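Local structure of nucleoside diphosphate kinase (Pyrobaculum aerophilum, 1XQI) at residues V128-V131 with R132-V135; I35-R38 with F39-G43; F186-R189 with E190-L194. The protein transfers the gamma phosphate of ATP to nucleoside diphosphates to make nucleoside triphosphates, probably through a phosphohistidine intermediate in a ping-pong reaction. The protein carries 6 engineered substitutions. All blocks are in the same frame, centred on the assembly; numbering follows the deposited sequence.

Contact 1 of 3, residues V128-V131 with R132-V135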
loop_
_atom_site.group_PDB
_atom_site.type_symbol
_atom_site.label_atom_id
_atom_site.label_comp_id
_atom_site.label_asym_id
_atom_site.label_seq_id
_atom_site.Cartn_x
_atom_site.Cartn_y
_atom_site.Cartn_z
ATOM N N VAL A 128 18.156 -3.227 -6.419
ATOM C CA VAL A 128 18.544 -3.903 -5.187
ATOM C C VAL A 128 19.557 -3.066 -4.439
ATOM O O VAL A 128 19.361 -2.802 -3.237
ATOM C CB VAL A 128 19.051 -5.367 -5.448
ATOM C CG1 VAL A 128 19.765 -5.983 -4.226
ATOM C CG2 VAL A 128 17.914 -6.259 -5.843
ATOM N N GLU A 129 20.623 -2.641 -5.130
ATOM C CA GLU A 129 21.602 -1.748 -4.521
ATOM C C GLU A 129 20.982 -0.381 -4.142
ATOM O O GLU A 129 21.294 0.153 -3.059
ATOM C CB GLU A 129 22.765 -1.436 -5.451
ATOM C CG GLU A 129 23.399 -2.562 -6.129
ATOM C CD GLU A 129 24.012 -2.096 -7.463
ATOM O OE1 GLU A 129 23.822 -2.841 -8.483
ATOM O OE2 GLU A 129 24.643 -0.974 -7.497
ATOM N N ILE A 130 20.180 0.181 -5.063
ATOM C CA ILE A 130 19.551 1.501 -4.889
ATOM C C ILE A 130 18.801 1.553 -3.546
ATOM O O ILE A 130 19.134 2.376 -2.665
ATOM C CB ILE A 130 18.577 1.873 -6.067
ATOM C CG1 ILE A 130 19.321 2.208 -7.354
ATOM C CG2 ILE A 130 17.644 3.026 -5.649
ATOM C CD1 ILE A 130 20.508 3.097 -7.148
ATOM N N VAL A 131 17.838 0.643 -3.407
ATOM C CA VAL A 131 17.086 0.386 -2.179
ATOM C C VAL A 131 17.971 0.060 -0.965
ATOM O O VAL A 131 17.759 0.589 0.127
ATOM C CB VAL A 131 15.988 -0.700 -2.414
ATOM C CG1 VAL A 131 15.307 -1.092 -1.128
ATOM C CG2 VAL A 131 14.955 -0.197 -3.481
ATOM N N ARG A 132 18.958 -0.804 -1.119
ATOM C CA ARG A 132 19.944 -0.935 -0.059
ATOM C C ARG A 132 20.658 0.380 0.293
ATOM O O ARG A 132 20.856 0.685 1.483
ATOM C CB ARG A 132 20.941 -2.022 -0.393
ATOM C CG ARG A 132 20.449 -3.400 -0.069
ATOM C CD ARG A 132 21.425 -4.398 -0.666
ATOM N NE ARG A 132 21.947 -5.256 0.383
ATOM C CZ ARG A 132 23.203 -5.222 0.806
ATOM N NH1 ARG A 132 24.085 -4.375 0.260
ATOM N NH2 ARG A 132 23.574 -6.042 1.770
ATOM N N LYS A 133 21.017 1.170 -0.717
ATOM C CA LYS A 133 21.651 2.464 -0.475
ATOM C C LYS A 133 20.695 3.413 0.269
ATOM O O LYS A 133 21.080 4.019 1.294
ATOM C CB LYS A 133 22.176 3.099 -1.774
ATOM C CG LYS A 133 23.159 4.282 -1.574
ATOM C CD LYS A 133 23.316 5.154 -2.849
ATOM C CE LYS A 133 21.898 5.466 -3.472
ATOM N NZ LYS A 133 21.951 6.348 -4.649
ATOM N N LEU A 134 19.460 3.537 -0.230
ATOM C CA LEU A 134 18.491 4.442 0.367
ATOM C C LEU A 134 18.134 4.110 1.832
ATOM O O LEU A 134 17.827 5.016 2.624
ATOM C CB LEU A 134 17.230 4.488 -0.482
ATOM C CG LEU A 134 17.058 5.597 -1.516
ATOM C CD1 LEU A 134 18.353 5.912 -2.191
ATOM C CD2 LEU A 134 15.979 5.257 -2.568
ATOM N N VAL A 135 18.174 2.821 2.185
ATOM C CA VAL A 135 17.725 2.333 3.484
ATOM C C VAL A 135 18.760 2.580 4.552
ATOM O O VAL A 135 18.412 2.996 5.671
ATOM C CB VAL A 135 17.383 0.853 3.392
ATOM C CG1 VAL A 135 17.557 0.123 4.722
ATOM C CG2 VAL A 135 15.995 0.688 2.848
#
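K133 N donates to E129 O over 2.6 Å, the shortest of four consecutive i to i+4 bonds that knit 128-131 to 132-135. L134 N follows at 2.7 Å from I130 O. The bond of R132 N to V128 O is 2.9 Å, and the last, V135 N to V131 O at 3.1 Å, is also the most bent (139° at the hydrogen). V135 leans over the same acceptor with its side chain, CG2 resting 3.2 Å from V131 O. I130 and L134 run side by side in the same direction, and I130 CG2 approaches L134 CD2 at 4.2 Å. With CG1 of I130 beside its backbone N (chi1 -72°), CG2 is the branch that faces L134. This is helix 127-135, the second helix of the ferredoxin fold, and V131 and V135 face the sheet, against L20 of strand 17-22. R132, an ATP-binding residue by similarity, holds its aliphatic stem to the helix, CG lying 3.4 Å from V128 O; the guanidinium then leads away from the helix. The carboxylate of E129 forms a salt bridge with R126, just ahead of the helix.

Contact 2 of 3, residues I35-R38 with F39-G43. Engineered in segment 39-43: K40 (natural residue Glu).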
loop_
_atom_site.group_PDB
_atom_site.type_symbol
_atom_site.label_atom_id
_atom_site.label_comp_id
_atom_site.label_asym_id
_atom_site.label_seq_id
_atom_site.Cartn_x
_atom_site.Cartn_y
_atom_site.Cartn_z
ATOM N N ILE A 35 8.121 6.567 3.614
ATOM C CA ILE A 35 9.031 5.605 2.930
ATOM C C ILE A 35 8.703 5.428 1.423
ATOM O O ILE A 35 9.602 5.422 0.564
ATOM C CB ILE A 35 9.047 4.268 3.705
ATOM C CG1 ILE A 35 9.646 4.519 5.091
ATOM C CG2 ILE A 35 9.768 3.139 2.919
ATOM C CD1 ILE A 35 10.025 3.262 5.868
ATOM N N ILE A 36 7.419 5.266 1.112
ATOM C CA ILE A 36 6.992 5.221 -0.258
ATOM C C ILE A 36 7.442 6.500 -0.962
ATOM O O ILE A 36 7.965 6.432 -2.083
ATOM C CB ILE A 36 5.495 5.018 -0.365
ATOM C CG1 ILE A 36 5.169 3.594 0.092
ATOM C CG2 ILE A 36 5.000 5.224 -1.832
ATOM C CD1 ILE A 36 3.697 3.257 0.006
ATOM N N SER A 37 7.320 7.661 -0.315
ATOM C CA SER A 37 7.771 8.884 -0.977
ATOM C C SER A 37 9.273 8.890 -1.422
ATOM O O SER A 37 9.615 9.378 -2.499
ATOM C CB SER A 37 7.405 10.117 -0.158
ATOM O OG SER A 37 8.224 11.202 -0.547
ATOM N N ARG A 38 10.168 8.350 -0.603
ATOM C CA ARG A 38 11.588 8.327 -0.968
ATOM C C ARG A 38 11.823 7.490 -2.223
ATOM O O ARG A 38 12.681 7.853 -3.050
ATOM C CB ARG A 38 12.452 7.841 0.174
ATOM C CG ARG A 38 11.905 8.218 1.504
ATOM C CD ARG A 38 12.540 9.434 2.160
ATOM N NE ARG A 38 13.821 9.039 2.729
ATOM C CZ ARG A 38 14.403 9.548 3.817
ATOM N NH1 ARG A 38 13.853 10.538 4.549
ATOM N NH2 ARG A 38 15.581 9.040 4.149
ATOM N N PHE A 39 11.049 6.411 -2.404
ATOM C CA PHE A 39 11.311 5.533 -3.525
ATOM C C PHE A 39 10.734 6.148 -4.807
ATOM O O PHE A 39 11.367 6.153 -5.854
ATOM C CB PHE A 39 10.770 4.123 -3.254
ATOM C CG PHE A 39 11.417 3.431 -2.059
ATOM C CD1 PHE A 39 10.634 2.803 -1.083
ATOM C CD2 PHE A 39 12.812 3.400 -1.902
ATOM C CE1 PHE A 39 11.238 2.123 0.010
ATOM C CE2 PHE A 39 13.435 2.738 -0.802
ATOM C CZ PHE A 39 12.647 2.097 0.154
ATOM N N LYS A 40 9.530 6.700 -4.707
ATOM C CA LYS A 40 8.889 7.405 -5.808
ATOM C C LYS A 40 9.797 8.544 -6.277
ATOM O O LYS A 40 9.983 8.749 -7.479
ATOM C CB LYS A 40 7.538 7.986 -5.371
ATOM C CG LYS A 40 7.024 9.085 -6.324
ATOM C CD LYS A 40 5.744 9.727 -5.861
ATOM C CE LYS A 40 5.969 10.949 -4.991
ATOM N NZ LYS A 40 4.621 11.434 -4.463
ATOM N N LYS A 41 10.386 9.278 -5.330
ATOM C CA LYS A 41 11.222 10.384 -5.724
ATOM C C LYS A 41 12.473 9.972 -6.441
ATOM O O LYS A 41 12.969 10.732 -7.242
ATOM C CB LYS A 41 11.508 11.328 -4.565
ATOM C CG LYS A 41 10.379 12.234 -4.389
ATOM C CD LYS A 41 10.320 12.831 -2.997
ATOM C CE LYS A 41 9.124 13.837 -2.964
ATOM N NZ LYS A 41 9.051 14.447 -1.639
ATOM N N ALA A 42 12.955 8.765 -6.206
ATOM C CA ALA A 42 14.207 8.320 -6.805
ATOM C C ALA A 42 13.980 7.823 -8.227
ATOM O O ALA A 42 14.924 7.691 -9.004
ATOM C CB ALA A 42 14.850 7.216 -5.946
ATOM N N GLY A 43 12.724 7.552 -8.561
ATOM C CA GLY A 43 12.431 6.979 -9.848
ATOM C C GLY A 43 12.081 5.498 -9.780
ATOM O O GLY A 43 11.905 4.887 -10.793
#
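F39 overlaps I35, whose CG2 methyl meets ring atom CE1 of F39 at 3.4 Å. The two side chains lie next to each other and point the same way, one turn apart. F39 chi1 of -62° sets CG anti to the carbonyl carbon and swings the ring back along the preceding turn, where CD1 also comes within 3.3 Å of I35 O. F39 N divides between I35 O and I36 O, both bonds weak; K40 N to I36 O is 3.1 Å and K41 N to S37 O 2.9 Å. These turns belong to helix 32-42, the first helix of the ferredoxin fold, with F39 packed on L20 and L122 of the sheet and on L134 of helix 127-135. R38 lies on helix 148-152 beside F39; it bends at chi2 and chi3 and pairs with D151. K40 and S37 are turned to the second subunit. K40, an engineered residue in place of glutamate, sends NZ across the dimer interface to a salt bridge with D33 of that subunit, and S37 packs on the same aspartate. The extended K41 chain passes over S37, its CD 3.6 Å from S37 OG. The helix stops in a Schellman motif at G43: its phi is positive, and its N returns to K40 O at 3.2 Å and, more weakly, to F39 O. Any side chain beyond a hydrogen would run into the carbonyl oxygen of A42 at this backbone conformation.

Contact 3 of 3, residues F186-R189 with E190-L194; sequences FWFR and EEEVL
E190 follows R189 directly and starts the turn. E191 bends at chi2 and brings OE2 back to 3.7 Å from R189 CB, an approach to the aliphatic root of the arginine and not to its charge. E192 carries most of the contact. Its N donates to R189 O at 3.1 Å, coming from above the carbonyl plane (55° out of it), and V193 N bonds back to E190 O over the same i to i+3 span. The E192 side chain is extended beyond CG and lays its carboxylate over one face of the R189 guanidinium, the planes 14° apart. E192 OE1 sits 3.3 Å from R189 CZ, over the centre of the group, and 3.5 Å from R189 NH1 in a salt bridge of charges alone, with no N-H aimed at the oxygen. The same OE1 borders the F188 ring, 3.9 Å from F188 CD2, and makes a long, weak ion pair with K50 of strand 45-52. An alanine at E192 would take the carboxylate away, which is likely to leave the R189 guanidinium without its stacked counter-charge and freer to turn. V193 closes the turn by setting CG2 against F188 CB at 3.5 Å. F188 itself is buried on the sheet, touching A48, V119 and V121, and L194 bonds through its backbone to V47, so the C-terminal tail after helix 177-187 is bound along the edge strand. Since the stacked pair lacks a directed hydrogen bond, its hold is probably mainly electrostatic, whereas the valine and phenylalanine pin the turn by apolar packing.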
loop_
_atom_site.group_PDB
_atom_site.type_symbol
_atom_site.label_atom_id
_atom_site.label_comp_id
_atom_site.label_asym_id
_atom_site.label_seq_id
_atom_site.Cartn_x
_atom_site.Cartn_y
_atom_site.Cartn_z
ATOM N N PHE A 186 7.919 -15.640 -3.138
ATOM C CA PHE A 186 7.422 -16.020 -1.817
ATOM C C PHE A 186 6.144 -15.304 -1.406
ATOM O O PHE A 186 5.248 -15.953 -0.895
ATOM C CB PHE A 186 8.501 -15.822 -0.734
ATOM C CG PHE A 186 8.039 -16.227 0.626
ATOM C CD1 PHE A 186 8.178 -17.544 1.056
ATOM C CD2 PHE A 186 7.408 -15.304 1.467
ATOM C CE1 PHE A 186 7.703 -17.934 2.308
ATOM C CE2 PHE A 186 6.950 -15.680 2.720
ATOM C CZ PHE A 186 7.094 -16.995 3.141
ATOM N N TRP A 187 6.079 -13.979 -1.609
ATOM C CA TRP A 187 4.936 -13.135 -1.216
ATOM C C TRP A 187 3.878 -12.865 -2.291
ATOM O O TRP A 187 2.769 -12.504 -1.942
ATOM C CB TRP A 187 5.431 -11.775 -0.737
ATOM C CG TRP A 187 6.139 -11.770 0.573
ATOM C CD1 TRP A 187 7.469 -11.531 0.791
ATOM C CD2 TRP A 187 5.554 -11.992 1.855
ATOM N NE1 TRP A 187 7.756 -11.619 2.141
ATOM C CE2 TRP A 187 6.600 -11.883 2.819
ATOM C CE3 TRP A 187 4.253 -12.299 2.289
ATOM C CZ2 TRP A 187 6.382 -12.053 4.192
ATOM C CZ3 TRP A 187 4.029 -12.471 3.659
ATOM C CH2 TRP A 187 5.099 -12.357 4.598
ATOM N N PHE A 188 4.211 -13.001 -3.574
ATOM C CA PHE A 188 3.297 -12.619 -4.662
ATOM C C PHE A 188 3.114 -13.710 -5.719
ATOM O O PHE A 188 4.094 -14.278 -6.208
ATOM C CB PHE A 188 3.740 -11.285 -5.330
ATOM C CG PHE A 188 3.807 -10.116 -4.366
ATOM C CD1 PHE A 188 5.021 -9.722 -3.812
ATOM C CD2 PHE A 188 2.656 -9.448 -3.983
ATOM C CE1 PHE A 188 5.105 -8.688 -2.915
ATOM C CE2 PHE A 188 2.714 -8.389 -3.070
ATOM C CZ PHE A 188 3.940 -8.005 -2.532
ATOM N N ARG A 189 1.860 -14.000 -6.077
ATOM C CA ARG A 189 1.596 -14.814 -7.277
ATOM C C ARG A 189 1.998 -13.981 -8.487
ATOM O O ARG A 189 2.110 -12.769 -8.394
ATOM C CB ARG A 189 0.113 -15.200 -7.397
ATOM C CG ARG A 189 -0.379 -16.323 -6.462
ATOM C CD ARG A 189 -0.880 -15.786 -5.115
ATOM N NE ARG A 189 -2.053 -14.883 -5.195
ATOM C CZ ARG A 189 -2.625 -14.284 -4.135
ATOM N NH1 ARG A 189 -2.143 -14.491 -2.904
ATOM N NH2 ARG A 189 -3.686 -13.482 -4.290
ATOM N N GLU A 190 2.224 -14.623 -9.623
ATOM C CA GLU A 190 2.521 -13.911 -10.877
ATOM C C GLU A 190 1.585 -12.723 -11.139
ATOM O O GLU A 190 2.029 -11.641 -11.515
ATOM C CB GLU A 190 2.468 -14.898 -12.050
ATOM C CG GLU A 190 3.690 -15.799 -12.108
ATOM C CD GLU A 190 4.962 -15.012 -11.774
ATOM O OE1 GLU A 190 5.547 -15.255 -10.686
ATOM O OE2 GLU A 190 5.346 -14.123 -12.580
ATOM N N GLU A 191 0.296 -12.940 -10.893
ATOM C CA GLU A 191 -0.763 -11.999 -11.229
ATOM C C GLU A 191 -0.717 -10.717 -10.385
ATOM O O GLU A 191 -1.266 -9.684 -10.781
ATOM C CB GLU A 191 -2.146 -12.671 -11.083
ATOM C CG GLU A 191 -2.332 -14.004 -11.840
ATOM C CD GLU A 191 -2.071 -15.216 -10.940
ATOM O OE1 GLU A 191 -3.027 -15.705 -10.277
ATOM O OE2 GLU A 191 -0.905 -15.675 -10.899
ATOM N N GLU A 192 -0.074 -10.783 -9.222
ATOM C CA GLU A 192 0.040 -9.619 -8.342
ATOM C C GLU A 192 1.258 -8.742 -8.624
ATOM O O GLU A 192 1.268 -7.590 -8.202
ATOM C CB GLU A 192 0.032 -10.038 -6.870
ATOM C CG GLU A 192 -1.235 -10.732 -6.406
ATOM C CD GLU A 192 -1.254 -10.941 -4.897
ATOM O OE1 GLU A 192 -0.475 -11.797 -4.399
ATOM O OE2 GLU A 192 -2.055 -10.248 -4.212
ATOM N N VAL A 193 2.276 -9.277 -9.306
ATOM C CA VAL A 193 3.468 -8.492 -9.673
ATOM C C VAL A 193 3.241 -8.017 -11.089
ATOM O O VAL A 193 3.553 -8.707 -12.077
ATOM C CB VAL A 193 4.806 -9.286 -9.598
ATOM C CG1 VAL A 193 5.985 -8.401 -9.993
ATOM C CG2 VAL A 193 5.013 -9.853 -8.226
ATOM N N LEU A 194 2.695 -6.818 -11.194
ATOM C CA LEU A 194 2.111 -6.396 -12.457
ATOM C C LEU A 194 3.029 -5.661 -13.465
ATOM O O LEU A 194 3.616 -4.597 -13.156
ATOM C CB LEU A 194 0.770 -5.686 -12.197
ATOM C CG LEU A 194 0.626 -4.848 -10.940
ATOM C CD1 LEU A 194 1.076 -3.448 -11.315
ATOM C CD2 LEU A 194 -0.819 -4.877 -10.379
#

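Along the chain the order is contact 2, contact 1, contact 3, with no overlap. Contacts 1 and 2 lie on helices 127-135 and 32-42, the two helices of the ferredoxin fold, on one face of its four-stranded antiparallel sheet. Their centres are 11 Å apart and they touch directly: L134 CD2 lies 3.7 Å from F39 CD2. Contact 3, at the end of helix 177-187 and on the tail that follows, sits about 22 Å and 21 Å from contacts 1 and 2 between centres and touches neither. Its F188 rests on L19, V119 and V121, whereas F39 meets L20 and L122, so alternate strand residues serve the two faces and the sheet is covered on both.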